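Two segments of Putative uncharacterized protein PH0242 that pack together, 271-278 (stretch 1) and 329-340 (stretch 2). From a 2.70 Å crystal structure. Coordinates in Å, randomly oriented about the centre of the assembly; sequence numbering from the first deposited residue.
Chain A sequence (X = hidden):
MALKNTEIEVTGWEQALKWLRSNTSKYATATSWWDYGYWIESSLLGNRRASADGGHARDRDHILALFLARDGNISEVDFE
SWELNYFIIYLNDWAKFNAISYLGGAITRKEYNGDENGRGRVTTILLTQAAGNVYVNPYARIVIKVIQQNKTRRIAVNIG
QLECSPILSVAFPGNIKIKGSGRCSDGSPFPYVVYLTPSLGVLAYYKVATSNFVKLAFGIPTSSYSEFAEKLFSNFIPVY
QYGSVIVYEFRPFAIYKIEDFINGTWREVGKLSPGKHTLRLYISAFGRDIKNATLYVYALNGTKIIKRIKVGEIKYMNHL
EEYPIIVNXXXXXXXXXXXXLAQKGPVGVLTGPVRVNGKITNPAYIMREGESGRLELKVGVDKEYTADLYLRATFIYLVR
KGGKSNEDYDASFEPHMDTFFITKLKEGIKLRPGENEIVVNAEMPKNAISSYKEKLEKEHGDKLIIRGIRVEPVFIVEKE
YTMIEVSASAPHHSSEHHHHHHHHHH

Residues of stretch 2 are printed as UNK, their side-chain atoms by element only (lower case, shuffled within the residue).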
ATOM      1  N   LYS A 271     -11.885 -21.482   7.493  1.00 45.03           N
ATOM      2  CA  LYS A 271     -11.715 -21.796   8.923  1.00 41.29           C
ATOM      3  C   LYS A 271     -10.741 -22.954   9.199  1.00 39.71           C
ATOM      4  O   LYS A 271     -10.465 -23.767   8.324  1.00 37.89           O
ATOM      5  CB  LYS A 271     -13.075 -22.082   9.567  1.00 45.59           C
ATOM      6  CG  LYS A 271     -14.043 -20.903   9.484  1.00 54.15           C
ATOM      7  CD  LYS A 271     -15.307 -21.137  10.306  1.00 64.61           C
ATOM      8  CE  LYS A 271     -16.262 -19.943  10.281  1.00 68.07           C
ATOM      9  NZ  LYS A 271     -17.050 -19.883   9.016  1.00 72.99           N
ATOM     10  N   LEU A 272     -10.207 -22.993  10.420  1.00 36.95           N
ATOM     11  CA  LEU A 272      -9.342 -24.067  10.893  1.00 34.39           C
ATOM     12  C   LEU A 272      -9.872 -24.651  12.217  1.00 35.62           C
ATOM     13  O   LEU A 272     -10.260 -23.915  13.123  1.00 34.18           O
ATOM     14  CB  LEU A 272      -7.909 -23.559  11.101  1.00 31.87           C
ATOM     15  CG  LEU A 272      -6.989 -23.374   9.893  1.00 31.50           C
ATOM     16  CD1 LEU A 272      -5.728 -22.631  10.319  1.00 28.66           C
ATOM     17  CD2 LEU A 272      -6.615 -24.705   9.241  1.00 30.74           C
ATOM     18  N   SER A 273      -9.879 -25.976  12.325  1.00 38.05           N
ATOM     19  CA  SER A 273     -10.289 -26.662  13.560  1.00 37.42           C
ATOM     20  C   SER A 273      -9.148 -26.665  14.550  1.00 35.29           C
ATOM     21  O   SER A 273      -7.991 -26.683  14.147  1.00 36.88           O
ATOM     22  CB  SER A 273     -10.635 -28.114  13.240  1.00 37.26           C
ATOM     23  OG  SER A 273      -9.477 -28.817  12.795  1.00 40.58           O
ATOM     24  N   PRO A 274      -9.452 -26.686  15.853  1.00 36.44           N
ATOM     25  CA  PRO A 274      -8.357 -26.992  16.815  1.00 35.82           C
ATOM     26  C   PRO A 274      -7.810 -28.399  16.521  1.00 37.10           C
ATOM     27  O   PRO A 274      -8.497 -29.172  15.869  1.00 39.47           O
ATOM     28  CB  PRO A 274      -9.064 -26.981  18.179  1.00 34.05           C
ATOM     29  CG  PRO A 274     -10.360 -26.251  17.955  1.00 33.70           C
ATOM     30  CD  PRO A 274     -10.750 -26.440  16.515  1.00 33.62           C
ATOM     31  N   GLY A 275      -6.612 -28.727  16.995  1.00 36.83           N
ATOM     32  CA  GLY A 275      -5.973 -30.003  16.698  1.00 38.43           C
ATOM     33  C   GLY A 275      -4.749 -29.790  15.813  1.00 44.35           C
ATOM     34  O   GLY A 275      -4.415 -28.639  15.469  1.00 46.94           O
ATOM     35  N   LYS A 276      -4.087 -30.894  15.429  1.00 42.54           N
ATOM     36  CA  LYS A 276      -2.880 -30.848  14.586  1.00 40.66           C
ATOM     37  C   LYS A 276      -3.171 -30.484  13.141  1.00 39.19           C
ATOM     38  O   LYS A 276      -4.163 -30.929  12.569  1.00 40.74           O
ATOM     39  CB  LYS A 276      -2.095 -32.163  14.632  1.00 42.00           C
ATOM     40  CG  LYS A 276      -1.392 -32.355  15.952  1.00 52.63           C
ATOM     41  CD  LYS A 276      -0.605 -33.649  16.061  1.00 57.38           C
ATOM     42  CE  LYS A 276      -0.192 -33.850  17.522  1.00 65.23           C
ATOM     43  NZ  LYS A 276       0.903 -34.859  17.670  1.00 71.40           N
ATOM     44  N   HIS A 277      -2.296 -29.678  12.554  1.00 35.20           N
ATOM     45  CA  HIS A 277      -2.393 -29.377  11.148  1.00 34.72           C
ATOM     46  C   HIS A 277      -1.032 -29.307  10.532  1.00 34.72           C
ATOM     47  O   HIS A 277      -0.035 -28.960  11.183  1.00 37.00           O
ATOM     48  CB  HIS A 277      -3.072 -28.027  10.941  1.00 35.96           C
ATOM     49  CG  HIS A 277      -4.538 -27.996  11.291  1.00 33.90           C
ATOM     50  ND1 HIS A 277      -5.512 -28.207  10.357  1.00 33.90           N
ATOM     51  CD2 HIS A 277      -5.194 -27.699  12.500  1.00 32.31           C
ATOM     52  CE1 HIS A 277      -6.736 -28.057  10.941  1.00 35.45           C
ATOM     53  NE2 HIS A 277      -6.540 -27.748  12.252  1.00 36.81           N
ATOM     54  N   THR A 278      -0.970 -29.615   9.252  1.00 33.88           N
ATOM     55  CA  THR A 278       0.192 -29.278   8.483  1.00 34.10           C
ATOM     56  C   THR A 278      -0.287 -28.276   7.457  1.00 36.60           C
ATOM     57  O   THR A 278      -1.209 -28.551   6.679  1.00 42.77           O
ATOM     58  CB  THR A 278       0.837 -30.521   7.860  1.00 33.52           C
ATOM     59  OG1 THR A 278       1.510 -31.225   8.898  1.00 35.18           O
ATOM     60  CG2 THR A 278       1.881 -30.150   6.815  1.00 34.25           C
ATOM     61  N   UNK A 329       1.456 -27.380  13.387  1.00 39.93           N
ATOM     62  CA  UNK A 329       0.983 -26.677  14.558  1.00 38.17           C
ATOM     63  C   UNK A 329      -0.161 -27.410  15.250  1.00 39.28           C
ATOM     64  O   UNK A 329      -1.026 -27.995  14.599  1.00 41.21           O
ATOM     65  c   UNK A 329       0.594 -25.212  14.197  1.00 39.92           C
ATOM     66  c   UNK A 329       0.326 -24.387  15.454  1.00 38.71           C
ATOM     67  c   UNK A 329      -0.583 -25.145  13.209  1.00 37.66           C
ATOM     68  N   UNK A 330      -0.157 -27.385  16.575  1.00 39.24           N
ATOM     69  CA  UNK A 330      -1.316 -27.832  17.315  1.00 39.55           C
ATOM     70  C   UNK A 330      -2.054 -26.597  17.805  1.00 41.95           C
ATOM     71  O   UNK A 330      -1.582 -25.909  18.720  1.00 44.20           O
ATOM     72  c   UNK A 330      -0.935 -28.729  18.511  1.00 39.32           C
ATOM     73  o   UNK A 330      -0.062 -29.786  18.067  1.00 39.86           O
ATOM     74  c   UNK A 330      -2.196 -29.327  19.131  1.00 36.38           C
ATOM     75  N   UNK A 331      -3.199 -26.314  17.185  1.00 40.15           N
ATOM     76  CA  UNK A 331      -4.026 -25.178  17.572  1.00 40.63           C
ATOM     77  C   UNK A 331      -4.984 -25.515  18.716  1.00 42.23           C
ATOM     78  O   UNK A 331      -5.839 -26.373  18.559  1.00 44.35           O
ATOM     79  c   UNK A 331      -4.136 -24.452  15.050  1.00 38.65           C
ATOM     80  c   UNK A 331      -4.856 -24.702  16.374  1.00 40.46           C
ATOM     81  c   UNK A 331      -3.111 -23.337  15.170  1.00 41.46           C
ATOM     82  c   UNK A 331      -5.163 -24.103  14.006  1.00 37.52           C
ATOM     83  N   UNK A 332      -4.886 -24.799  19.852  1.00 44.06           N
ATOM     84  CA  UNK A 332      -5.847 -25.017  20.923  1.00 42.93           C
ATOM     85  C   UNK A 332      -7.188 -24.473  20.508  1.00 44.63           C
ATOM     86  O   UNK A 332      -7.266 -23.711  19.540  1.00 46.20           O
ATOM     87  c   UNK A 332      -4.616 -23.023  21.364  1.00 45.78           C
ATOM     88  c   UNK A 332      -5.310 -24.146  22.054  1.00 44.74           C
ATOM     89  c   UNK A 332      -4.024 -23.625  20.114  1.00 45.54           C
ATOM     90  N   UNK A 333      -8.229 -24.838  21.245  1.00 45.84           N
ATOM     91  CA  UNK A 333      -9.574 -24.322  20.987  1.00 45.81           C
ATOM     92  C   UNK A 333      -9.564 -22.824  21.330  1.00 41.46           C
ATOM     93  O   UNK A 333      -8.931 -22.426  22.304  1.00 42.17           O
ATOM     94  o   UNK A 333     -10.281 -24.870  23.205  1.00 55.40           O
ATOM     95  c   UNK A 333     -10.632 -25.063  21.848  1.00 45.82           C
ATOM     96  c   UNK A 333     -10.622 -26.585  21.613  1.00 42.83           C
ATOM     97  N   UNK A 334     -10.253 -22.013  20.533  1.00 37.28           N
ATOM     98  CA  UNK A 334     -10.236 -20.553  20.648  1.00 37.60           C
ATOM     99  C   UNK A 334     -11.142 -20.007  19.578  1.00 38.86           C
ATOM    100  O   UNK A 334     -11.516 -20.738  18.664  1.00 37.79           O
ATOM    101  c   UNK A 334      -8.838 -20.011  20.425  1.00 36.98           C
ATOM    102  N   UNK A 335     -11.495 -18.727  19.664  1.00 41.36           N
ATOM    103  CA  UNK A 335     -12.378 -18.145  18.658  1.00 42.43           C
ATOM    104  C   UNK A 335     -11.685 -17.955  17.306  1.00 41.20           C
ATOM    105  O   UNK A 335     -12.285 -18.219  16.276  1.00 40.79           O
ATOM    106  o   UNK A 335     -15.149 -14.218  17.659  1.00 67.64           O
ATOM    107  c   UNK A 335     -13.831 -16.159  18.049  1.00 53.15           C
ATOM    108  n   UNK A 335     -14.050 -14.305  19.622  1.00 64.29           N
ATOM    109  c   UNK A 335     -14.391 -14.804  18.430  1.00 59.05           C
ATOM    110  c   UNK A 335     -12.981 -16.821  19.134  1.00 49.02           C
ATOM    111  N   UNK A 336     -10.438 -17.490  17.315  1.00 40.30           N
ATOM    112  CA  UNK A 336      -9.721 -17.263  16.070  1.00 43.31           C
ATOM    113  C   UNK A 336      -8.207 -17.392  16.226  1.00 42.14           C
ATOM    114  O   UNK A 336      -7.690 -17.340  17.343  1.00 39.02           O
ATOM    115  c   UNK A 336      -9.858 -12.203  16.430  1.00 63.77           C
ATOM    116  c   UNK A 336     -10.078 -15.904  15.473  1.00 46.75           C
ATOM    117  c   UNK A 336      -9.970 -13.438  15.549  1.00 58.26           C
ATOM    118  c   UNK A 336      -9.730 -14.711  16.337  1.00 51.11           C
ATOM    119  n   UNK A 336     -10.178 -11.002  15.608  1.00 68.04           N
ATOM    120  N   UNK A 337      -7.510 -17.582  15.101  1.00 41.51           N
ATOM    121  CA  UNK A 337      -6.033 -17.662  15.106  1.00 42.50           C
ATOM    122  C   UNK A 337      -5.383 -16.511  14.331  1.00 40.33           C
ATOM    123  O   UNK A 337      -5.789 -16.168  13.207  1.00 37.15           O
ATOM    124  c   UNK A 337      -5.511 -19.031  14.623  1.00 40.28           C
ATOM    125  c   UNK A 337      -6.594 -21.690  17.122  1.00 44.19           C
ATOM    126  c   UNK A 337      -7.585 -22.348  16.400  1.00 47.54           C
ATOM    127  c   UNK A 337      -7.899 -21.947  15.121  1.00 42.90           C
ATOM    128  c   UNK A 337      -5.924 -20.621  16.548  1.00 40.62           C
ATOM    129  o   UNK A 337      -8.274 -23.410  16.945  1.00 49.94           O
ATOM    130  c   UNK A 337      -7.226 -20.880  14.562  1.00 42.09           C
ATOM    131  c   UNK A 337      -6.227 -20.203  15.256  1.00 41.49           C
ATOM    132  N   UNK A 338      -4.385 -15.907  14.959  1.00 38.03           N
ATOM    133  CA  UNK A 338      -3.649 -14.835  14.318  1.00 40.06           C
ATOM    134  C   UNK A 338      -2.213 -15.277  14.044  1.00 37.77           C
ATOM    135  O   UNK A 338      -1.454 -15.601  14.959  1.00 36.22           O
ATOM    136  n   UNK A 338      -3.912  -9.640  17.687  1.00 40.77           N
ATOM    137  n   UNK A 338      -6.013  -9.349  16.760  1.00 40.01           N
ATOM    138  c   UNK A 338      -3.199 -12.304  14.474  1.00 37.97           C
ATOM    139  c   UNK A 338      -3.693 -13.557  15.176  1.00 40.78           C
ATOM    140  n   UNK A 338      -4.422 -10.561  15.638  1.00 42.46           N
ATOM    141  c   UNK A 338      -4.779  -9.844  16.695  1.00 42.71           C
ATOM    142  c   UNK A 338      -3.116 -11.155  15.450  1.00 38.63           C
ATOM    143  N   UNK A 339      -1.859 -15.283  12.770  1.00 36.82           N
ATOM    144  CA  UNK A 339      -0.497 -15.541  12.348  1.00 37.88           C
ATOM    145  C   UNK A 339       0.372 -14.274  12.455  1.00 37.82           C
ATOM    146  O   UNK A 339       0.028 -13.219  11.917  1.00 39.70           O
ATOM    147  c   UNK A 339      -3.111 -18.915  11.051  1.00 38.47           C
ATOM    148  c   UNK A 339      -0.513 -16.132  10.936  1.00 38.88           C
ATOM    149  c   UNK A 339      -2.332 -20.029  10.798  1.00 38.96           C
ATOM    150  c   UNK A 339      -0.379 -18.628  10.625  1.00 41.72           C
ATOM    151  c   UNK A 339      -2.519 -17.664  11.096  1.00 39.53           C
ATOM    152  c   UNK A 339      -0.968 -19.888  10.588  1.00 41.73           C
ATOM    153  c   UNK A 339      -1.148 -17.499  10.874  1.00 40.34           C
ATOM    154  N   UNK A 340       1.468 -14.387  13.196  1.00 37.71           N
ATOM    155  CA  UNK A 340       2.408 -13.287  13.415  1.00 38.34           C
ATOM    156  C   UNK A 340       3.793 -13.531  12.811  1.00 36.53           C
ATOM    157  O   UNK A 340       4.379 -14.599  12.986  1.00 37.33           O
ATOM    158  c   UNK A 340       1.574 -11.852  15.335  1.00 38.13           C
ATOM    159  c   UNK A 340       0.138 -12.230  15.162  1.00 36.27           C
ATOM    160  c   UNK A 340       3.914 -12.392  15.237  1.00 36.95           C
ATOM    161  c   UNK A 340       2.547 -12.959  14.927  1.00 38.63           C
TER

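Position 329 carries three side-chain carbons, one bearing the other two. Its backbone N donates to His277 O at 3.1 Å and its O accepts from His277 N at 2.9 Å, while one branch lies 4.4 Å from CB of His277. A fork directly on CB is Val329, a β-branched residue at home in a buried strand.

At 330, one carbon carries an oxygen and a carbon. The oxygen sits 3.6 Å from CG of Lys276, on the sheet face where both side chains project. This is Thr330; β-branching suits the extended backbone, and its hydroxyl suits an exposed face.

Position 331 has four carbons, forked at the second. One tip reaches to 3.8 Å from Ser273 O, 3.9 Å from His277 CD2 and 4.0 Å from Leu272 CD1. The fork beyond CB identifies Leu331, whose buried side chain extends far enough to meet all three residues. Its backbone pairs with Gly275: Gly275 N donates to Leu331 O at 2.9 Å, and Leu331 N to Gly275 O at 3.1 Å.

At 332, three carbons close a ring onto the backbone N: Pro332. It follows the end of the strand, its CB points away from stretch 1, and its ring nitrogen has no hydrogen to offer. Its carbonyl carbon still lies 3.9 Å from Pro274 CB.

Position 333 again shows one carbon bearing an oxygen and a carbon, the latter 3.7 Å from Pro274 CG. This is Thr333, whose methyl meets the proline ring in an exposed loop.

Position 334 has a single carbon, its CB, which comes no nearer to stretch 1 than 6.9 Å, from CG of Pro274: Ala334, a small residue in the turn. Position 335 has three carbons, the third carrying an oxygen and a nitrogen. It is Gln335, exposed and without a partner in stretch 1, as suits a polar amide.

At 336, four carbons run in a row to a nitrogen: Lys336, whose end leads away from stretch 1 and is bonded elsewhere in the structure.

Position 337 has one carbon, then a six-carbon ring bearing an oxygen. A ring carbon lies 3.7 Å from Leu272 O, which sits at the ring edge, and the oxygen is 3.6 Å from Pro274 CA. This is Tyr337: its ring meets the loop at Leu272 edge-on, and its OH donates to Pro332 O at 2.8 Å, tying the strand to the turn before it.

Position 338 has three carbons, a nitrogen, then a carbon with two more nitrogens: Arg338, out of reach and bonded elsewhere. At 339, one carbon leads to a bare six-carbon ring whose edge meets Leu272 CD1 at 4.3 Å, through CZ of what is therefore Phe339, apolar and buried. Position 340, four carbons forked at the first with one longer arm, is Ile340, buried but without contact here.

The contact combines a short antiparallel ladder of four backbone hydrogen bonds with apolar packing, in which Leu272 meets Leu331, Tyr337 and Phe339. His277 NE2 donates to Ser273 O at 2.6 Å, bracing the loop beside Leu331.

Stretch 2 (329-340) VTLPTAQKYRFI
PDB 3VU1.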